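Local coordinates for peptidoglycan-recognition protein SA (Drosophila melanogaster, PDB 1SXR) that binds peptidoglycan of Gram-positive bacteria and so activates the Toll pathway of innate immunity in the fruit fly, at residues A124-A127 with A128-L132; Y164-I167 with Q168-H172. All coordinates share one frame; numbering follows the deposited sequence.

In the fold
Both contacts are local, each formed by one continuous run of chain, and they come in series: contact 1 lies within helix 122-137, and contact 2 where helix 161-167, the last of the chain, gives way to a loop. Strand 145-149, an outermost strand of the mixed sheet, falls between them in sequence. Their centres are about 13 Å apart, and W170 of contact 2 joins them, its indole packing on L125, A128, K129 and L132 of contact 1. Helix 122-137 rests on the strands 78-80, 86-88 and 106-111, whereas contact 2 leans on 145-149. Helix 122-137 and the turn after helix 161-167 are thus tied to each other and to one sheet in this amidase-like peptidoglycan-recognition domain.

Contact 1 (A124-A127 with A128-L132); sequences ALQA and AKDLL
From A124 to L132 the backbone is regular alpha helix, held across the two segments by four i to i+4 hydrogen bonds, of which D130 N to Q126 O and L131 N to A127 O are both 2.8 Å long. On the outward side Q126 repeats this spacing with its side chain. Its NE2 donates to D130 OD1 at 2.9 Å, with an N-H...O angle of 159°. The acceptor lies in the amide plane of Q126, whereas NE2 reaches OD1 from above the carboxylate plane; the two planes are 47° apart. Q126 starts with CG anti to the backbone N (chi1 -174°), then bends at chi2, which carries the amide along the helix to D130. K129 suits the surface differently: its chain runs out extended, with CG 3.4 Å from L125 O. The inward side has small or branched apolar residues. A124, A127 and A128 let the helix sit close on I80, and L131 reaches F78, V86 and I109. Such a division of polar and apolar residues is characteristic of an amphipathic helix packed on a beta sheet, here the central mixed sheet of the amidase-like fold.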
ATOM      1  N   ALA A 124     -11.030  -7.730   2.482  1.00 15.39           N
ATOM      2  CA  ALA A 124      -9.804  -6.967   2.166  1.00 15.51           C
ATOM      3  C   ALA A 124      -9.720  -6.621   0.689  1.00 15.89           C
ATOM      4  O   ALA A 124      -9.412  -5.487   0.321  1.00 15.22           O
ATOM      5  CB  ALA A 124      -8.542  -7.717   2.646  1.00 14.91           C
ATOM      6  N   LEU A 125     -10.014  -7.592  -0.170  1.00 15.49           N
ATOM      7  CA  LEU A 125      -9.982  -7.354  -1.608  1.00 16.03           C
ATOM      8  C   LEU A 125     -11.002  -6.287  -2.012  1.00 15.94           C
ATOM      9  O   LEU A 125     -10.688  -5.411  -2.797  1.00 16.07           O
ATOM     10  CB  LEU A 125     -10.210  -8.660  -2.383  1.00 16.85           C
ATOM     11  CG  LEU A 125      -9.133  -9.723  -2.181  1.00 15.85           C
ATOM     12  CD1 LEU A 125      -9.522 -11.069  -2.799  1.00 20.08           C
ATOM     13  CD2 LEU A 125      -7.807  -9.245  -2.786  1.00 19.04           C
ATOM     14  N   GLN A 126     -12.210  -6.347  -1.461  1.00 16.89           N
ATOM     15  CA  GLN A 126     -13.220  -5.357  -1.813  1.00 17.37           C
ATOM     16  C   GLN A 126     -12.822  -3.974  -1.291  1.00 17.12           C
ATOM     17  O   GLN A 126     -13.061  -2.951  -1.953  1.00 16.96           O
ATOM     18  CB  GLN A 126     -14.599  -5.770  -1.286  1.00 18.21           C
ATOM     19  CG  GLN A 126     -15.716  -4.854  -1.750  1.00 21.44           C
ATOM     20  CD  GLN A 126     -15.900  -4.885  -3.262  1.00 23.69           C
ATOM     21  OE1 GLN A 126     -16.044  -5.956  -3.854  1.00 25.84           O
ATOM     22  NE2 GLN A 126     -15.917  -3.708  -3.883  1.00 25.45           N
ATOM     23  N   ALA A 127     -12.195  -3.940  -0.120  1.00 16.49           N
ATOM     24  CA  ALA A 127     -11.725  -2.665   0.439  1.00 15.84           C
ATOM     25  C   ALA A 127     -10.686  -1.994  -0.463  1.00 15.70           C
ATOM     26  O   ALA A 127     -10.694  -0.778  -0.629  1.00 15.09           O
ATOM     27  CB  ALA A 127     -11.176  -2.848   1.876  1.00 15.69           C
ATOM     28  N   ALA A 128      -9.785  -2.783  -1.032  1.00 15.20           N
ATOM     29  CA  ALA A 128      -8.792  -2.236  -1.966  1.00 15.56           C
ATOM     30  C   ALA A 128      -9.466  -1.675  -3.197  1.00 15.78           C
ATOM     31  O   ALA A 128      -9.125  -0.567  -3.643  1.00 14.93           O
ATOM     32  CB  ALA A 128      -7.789  -3.319  -2.367  1.00 15.29           C
ATOM     33  N   LYS A 129     -10.412  -2.435  -3.764  1.00 15.60           N
ATOM     34  CA  LYS A 129     -11.171  -1.937  -4.936  1.00 16.23           C
ATOM     35  C   LYS A 129     -11.890  -0.650  -4.600  1.00 15.79           C
ATOM     36  O   LYS A 129     -11.880   0.289  -5.395  1.00 15.48           O
ATOM     37  CB  LYS A 129     -12.149  -3.002  -5.446  1.00 16.42           C
ATOM     38  CG  LYS A 129     -11.427  -4.253  -5.936  1.00 19.67           C
ATOM     39  CD  LYS A 129     -12.394  -5.272  -6.496  1.00 22.93           C
ATOM     40  CE  LYS A 129     -11.654  -6.501  -7.012  1.00 27.15           C
ATOM     41  NZ  LYS A 129     -12.541  -7.712  -7.034  1.00 29.34           N
ATOM     42  N   ASP A 130     -12.524  -0.606  -3.433  1.00 15.78           N
ATOM     43  CA  ASP A 130     -13.224   0.614  -3.000  1.00 16.81           C
ATOM     44  C   ASP A 130     -12.257   1.768  -2.801  1.00 16.61           C
ATOM     45  O   ASP A 130     -12.575   2.904  -3.127  1.00 16.26           O
ATOM     46  CB  ASP A 130     -13.986   0.400  -1.702  1.00 17.99           C
ATOM     47  CG  ASP A 130     -15.120  -0.595  -1.840  1.00 22.25           C
ATOM     48  OD1 ASP A 130     -15.451  -0.989  -2.983  1.00 26.31           O
ATOM     49  OD2 ASP A 130     -15.723  -1.036  -0.843  1.00 25.25           O
ATOM     50  N   LEU A 131     -11.080   1.479  -2.248  1.00 15.87           N
ATOM     51  CA  LEU A 131     -10.069   2.530  -2.038  1.00 15.02           C
ATOM     52  C   LEU A 131      -9.583   3.165  -3.365  1.00 15.24           C
ATOM     53  O   LEU A 131      -9.395   4.390  -3.465  1.00 15.33           O
ATOM     54  CB  LEU A 131      -8.881   1.978  -1.209  1.00 14.50           C
ATOM     55  CG  LEU A 131      -7.765   2.974  -0.843  1.00 14.11           C
ATOM     56  CD1 LEU A 131      -8.253   4.083   0.093  1.00 14.32           C
ATOM     57  CD2 LEU A 131      -6.602   2.207  -0.208  1.00 14.93           C
ATOM     58  N   LEU A 132      -9.354   2.316  -4.364  1.00 15.40           N
ATOM     59  CA  LEU A 132      -8.908   2.770  -5.669  1.00 15.89           C
ATOM     60  C   LEU A 132      -9.978   3.624  -6.315  1.00 16.40           C
ATOM     61  O   LEU A 132      -9.680   4.685  -6.859  1.00 16.62           O
ATOM     62  CB  LEU A 132      -8.587   1.581  -6.556  1.00 16.52           C
ATOM     63  CG  LEU A 132      -7.391   0.800  -6.012  1.00 18.08           C
ATOM     64  CD1 LEU A 132      -7.172  -0.474  -6.802  1.00 20.41           C
ATOM     65  CD2 LEU A 132      -6.159   1.654  -5.988  1.00 20.62           C
TER

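Contact 2 (Y164-I167 with Q168-H172)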
ATOM      1  N   TYR A 164      -0.658 -11.816  -6.652  1.00 15.78           N
ATOM      2  CA  TYR A 164      -0.257 -11.262  -7.942  1.00 16.68           C
ATOM      3  C   TYR A 164      -1.165 -11.811  -9.027  1.00 17.53           C
ATOM      4  O   TYR A 164      -1.631 -11.052  -9.883  1.00 17.51           O
ATOM      5  CB  TYR A 164       1.187 -11.598  -8.245  1.00 16.97           C
ATOM      6  CG  TYR A 164       1.677 -11.078  -9.577  1.00 17.62           C
ATOM      7  CD1 TYR A 164       1.268  -9.848 -10.072  1.00 19.82           C
ATOM      8  CD2 TYR A 164       2.583 -11.810 -10.324  1.00 20.20           C
ATOM      9  CE1 TYR A 164       1.739  -9.374 -11.304  1.00 20.52           C
ATOM     10  CE2 TYR A 164       3.061 -11.342 -11.547  1.00 21.54           C
ATOM     11  CZ  TYR A 164       2.632 -10.125 -12.021  1.00 20.40           C
ATOM     12  OH  TYR A 164       3.106  -9.673 -13.230  1.00 20.46           O
ATOM     13  N   ASN A 165      -1.430 -13.121  -8.979  1.00 17.96           N
ATOM     14  CA  ASN A 165      -2.326 -13.716  -9.969  1.00 19.67           C
ATOM     15  C   ASN A 165      -3.718 -13.106  -9.937  1.00 20.04           C
ATOM     16  O   ASN A 165      -4.346 -12.952 -10.986  1.00 21.59           O
ATOM     17  CB  ASN A 165      -2.390 -15.239  -9.828  1.00 19.86           C
ATOM     18  CG  ASN A 165      -1.114 -15.911 -10.275  1.00 21.86           C
ATOM     19  OD1 ASN A 165      -0.345 -15.347 -11.057  1.00 24.93           O
ATOM     20  ND2 ASN A 165      -0.865 -17.126  -9.769  1.00 25.36           N
ATOM     21  N   GLU A 166      -4.203 -12.767  -8.744  1.00 20.01           N
ATOM     22  CA  GLU A 166      -5.484 -12.090  -8.599  1.00 21.06           C
ATOM     23  C   GLU A 166      -5.474 -10.681  -9.205  1.00 21.26           C
ATOM     24  O   GLU A 166      -6.344 -10.355 -10.011  1.00 21.88           O
ATOM     25  CB  GLU A 166      -5.940 -12.084  -7.126  1.00 21.29           C
ATOM     26  CG  GLU A 166      -7.153 -11.222  -6.794  1.00 22.92           C
ATOM     27  CD  GLU A 166      -8.464 -11.722  -7.402  1.00 28.34           C
ATOM     28  OE1 GLU A 166      -8.602 -12.938  -7.670  1.00 30.55           O
ATOM     29  OE2 GLU A 166      -9.374 -10.894  -7.607  1.00 29.70           O
ATOM     30  N   ILE A 167      -4.518  -9.831  -8.828  1.00 20.37           N
ATOM     31  CA  ILE A 167      -4.558  -8.450  -9.324  1.00 21.44           C
ATOM     32  C   ILE A 167      -4.362  -8.351 -10.843  1.00 21.62           C
ATOM     33  O   ILE A 167      -4.789  -7.386 -11.473  1.00 20.67           O
ATOM     34  CB  ILE A 167      -3.577  -7.535  -8.559  1.00 21.61           C
ATOM     35  CG1 ILE A 167      -2.140  -7.891  -8.885  1.00 22.09           C
ATOM     36  CG2 ILE A 167      -3.813  -7.612  -7.046  1.00 22.80           C
ATOM     37  CD1 ILE A 167      -1.145  -6.875  -8.369  1.00 25.94           C
ATOM     38  N   GLN A 168      -3.735  -9.354 -11.443  1.00 22.16           N
ATOM     39  CA  GLN A 168      -3.607  -9.360 -12.908  1.00 23.39           C
ATOM     40  C   GLN A 168      -4.964  -9.363 -13.608  1.00 23.79           C
ATOM     41  O   GLN A 168      -5.072  -8.972 -14.769  1.00 24.51           O
ATOM     42  CB  GLN A 168      -2.819 -10.568 -13.374  1.00 23.11           C
ATOM     43  CG  GLN A 168      -1.354 -10.503 -13.105  1.00 24.23           C
ATOM     44  CD  GLN A 168      -0.670 -11.789 -13.499  1.00 27.64           C
ATOM     45  OE1 GLN A 168      -0.910 -12.307 -14.584  1.00 29.00           O
ATOM     46  NE2 GLN A 168       0.174 -12.314 -12.623  1.00 28.39           N
ATOM     47  N   GLU A 169      -5.995  -9.797 -12.902  1.00 24.11           N
ATOM     48  CA  GLU A 169      -7.331  -9.834 -13.489  1.00 25.19           C
ATOM     49  C   GLU A 169      -8.129  -8.563 -13.214  1.00 25.06           C
ATOM     50  O   GLU A 169      -9.286  -8.441 -13.638  1.00 25.51           O
ATOM     51  CB  GLU A 169      -8.092 -11.056 -12.984  1.00 25.31           C
ATOM     52  CG  GLU A 169      -7.312 -12.353 -13.147  1.00 27.65           C
ATOM     53  CD  GLU A 169      -7.057 -12.695 -14.602  0.50 29.62           C
ATOM     54  OE1 GLU A 169      -7.916 -12.355 -15.446  0.50 30.21           O
ATOM     55  OE2 GLU A 169      -5.999 -13.291 -14.905  0.50 30.97           O
ATOM     56  N   TRP A 170      -7.538  -7.603 -12.510  1.00 24.00           N
ATOM     57  CA  TRP A 170      -8.281  -6.395 -12.190  1.00 23.69           C
ATOM     58  C   TRP A 170      -8.162  -5.400 -13.318  1.00 23.16           C
ATOM     59  O   TRP A 170      -7.160  -5.378 -14.030  1.00 23.06           O
ATOM     60  CB  TRP A 170      -7.730  -5.739 -10.927  1.00 23.74           C
ATOM     61  CG  TRP A 170      -8.008  -6.469  -9.675  1.00 23.79           C
ATOM     62  CD1 TRP A 170      -8.458  -7.757  -9.540  1.00 24.35           C
ATOM     63  CD2 TRP A 170      -7.803  -5.976  -8.348  1.00 23.74           C
ATOM     64  NE1 TRP A 170      -8.558  -8.080  -8.209  1.00 25.04           N
ATOM     65  CE2 TRP A 170      -8.158  -7.006  -7.455  1.00 24.44           C
ATOM     66  CE3 TRP A 170      -7.355  -4.756  -7.822  1.00 25.02           C
ATOM     67  CZ2 TRP A 170      -8.092  -6.853  -6.067  1.00 24.57           C
ATOM     68  CZ3 TRP A 170      -7.274  -4.611  -6.441  1.00 24.46           C
ATOM     69  CH2 TRP A 170      -7.646  -5.653  -5.582  1.00 24.71           C
ATOM     70  N   PRO A 171      -9.161  -4.537 -13.449  1.00 23.77           N
ATOM     71  CA  PRO A 171      -9.062  -3.456 -14.408  1.00 24.08           C
ATOM     72  C   PRO A 171      -7.889  -2.591 -13.986  1.00 23.57           C
ATOM     73  O   PRO A 171      -7.590  -2.480 -12.790  1.00 23.73           O
ATOM     74  CB  PRO A 171     -10.378  -2.683 -14.236  1.00 24.72           C
ATOM     75  CG  PRO A 171     -11.302  -3.606 -13.484  1.00 25.34           C
ATOM     76  CD  PRO A 171     -10.416  -4.502 -12.672  1.00 24.23           C
ATOM     77  N   HIS A 172      -7.225  -2.006 -14.961  1.00 22.39           N
ATOM     78  CA  HIS A 172      -6.091  -1.117 -14.697  1.00 20.67           C
ATOM     79  C   HIS A 172      -4.775  -1.853 -14.583  1.00 20.01           C
ATOM     80  O   HIS A 172      -3.732  -1.208 -14.635  1.00 19.51           O
ATOM     81  CB  HIS A 172      -6.298  -0.219 -13.449  1.00 20.55           C
ATOM     82  CG  HIS A 172      -7.408   0.778 -13.584  1.00 21.13           C
ATOM     83  ND1 HIS A 172      -7.209   2.059 -14.056  1.00 22.04           N
ATOM     84  CD2 HIS A 172      -8.729   0.684 -13.297  1.00 21.84           C
ATOM     85  CE1 HIS A 172      -8.361   2.712 -14.053  1.00 22.13           C
ATOM     86  NE2 HIS A 172      -9.301   1.898 -13.598  1.00 21.67           N
TER
HETATM   87  O   HOH W   1      -4.374 -14.453 -13.179  1.00 44.69           O
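Q168 lays its side-chain amide over one face of the Y164 ring, with NE2 3.1 Å above the plane and over its centre. Here helix 161-167 leads into a type I beta turn from I167 to W170, closed by W170 N donating to I167 O at 2.9 Å. The amide and ring planes are 52° apart, so the group is tilted rather than stacked flat. Nearer the backbone, Q168 CG makes a CH-pi contact with the same ring, coming within 3.8 Å of Y164 CE1. Glutamine suits the place because its CG and its amide both meet the aromatic face, and its extended chain carries NE2 over the ring. Y164 also touches A149 of the outermost strand 145-149, which brings the turn up against the sheet.

W170 serves the other side of the turn. The CA of I167 stands over its five-membered ring, 4.0 Å from the centroid and 9° off the normal, a second CH-pi contact. A large flat apolar group suits this place because it can meet several side chains of helix 122-137 at once, while its one polar atom is taken up by E166. The bend of E166 at chi2 (68°) brings the carboxylate to the indole edge. On the solvent-facing side a water donates to both N165 O and E169 OE2. The indole bond itself runs from W170 NE1 to E166 OE2 over 3.0 Å, in the ring plane, and on the anti side of the carboxylate though somewhat out of its plane.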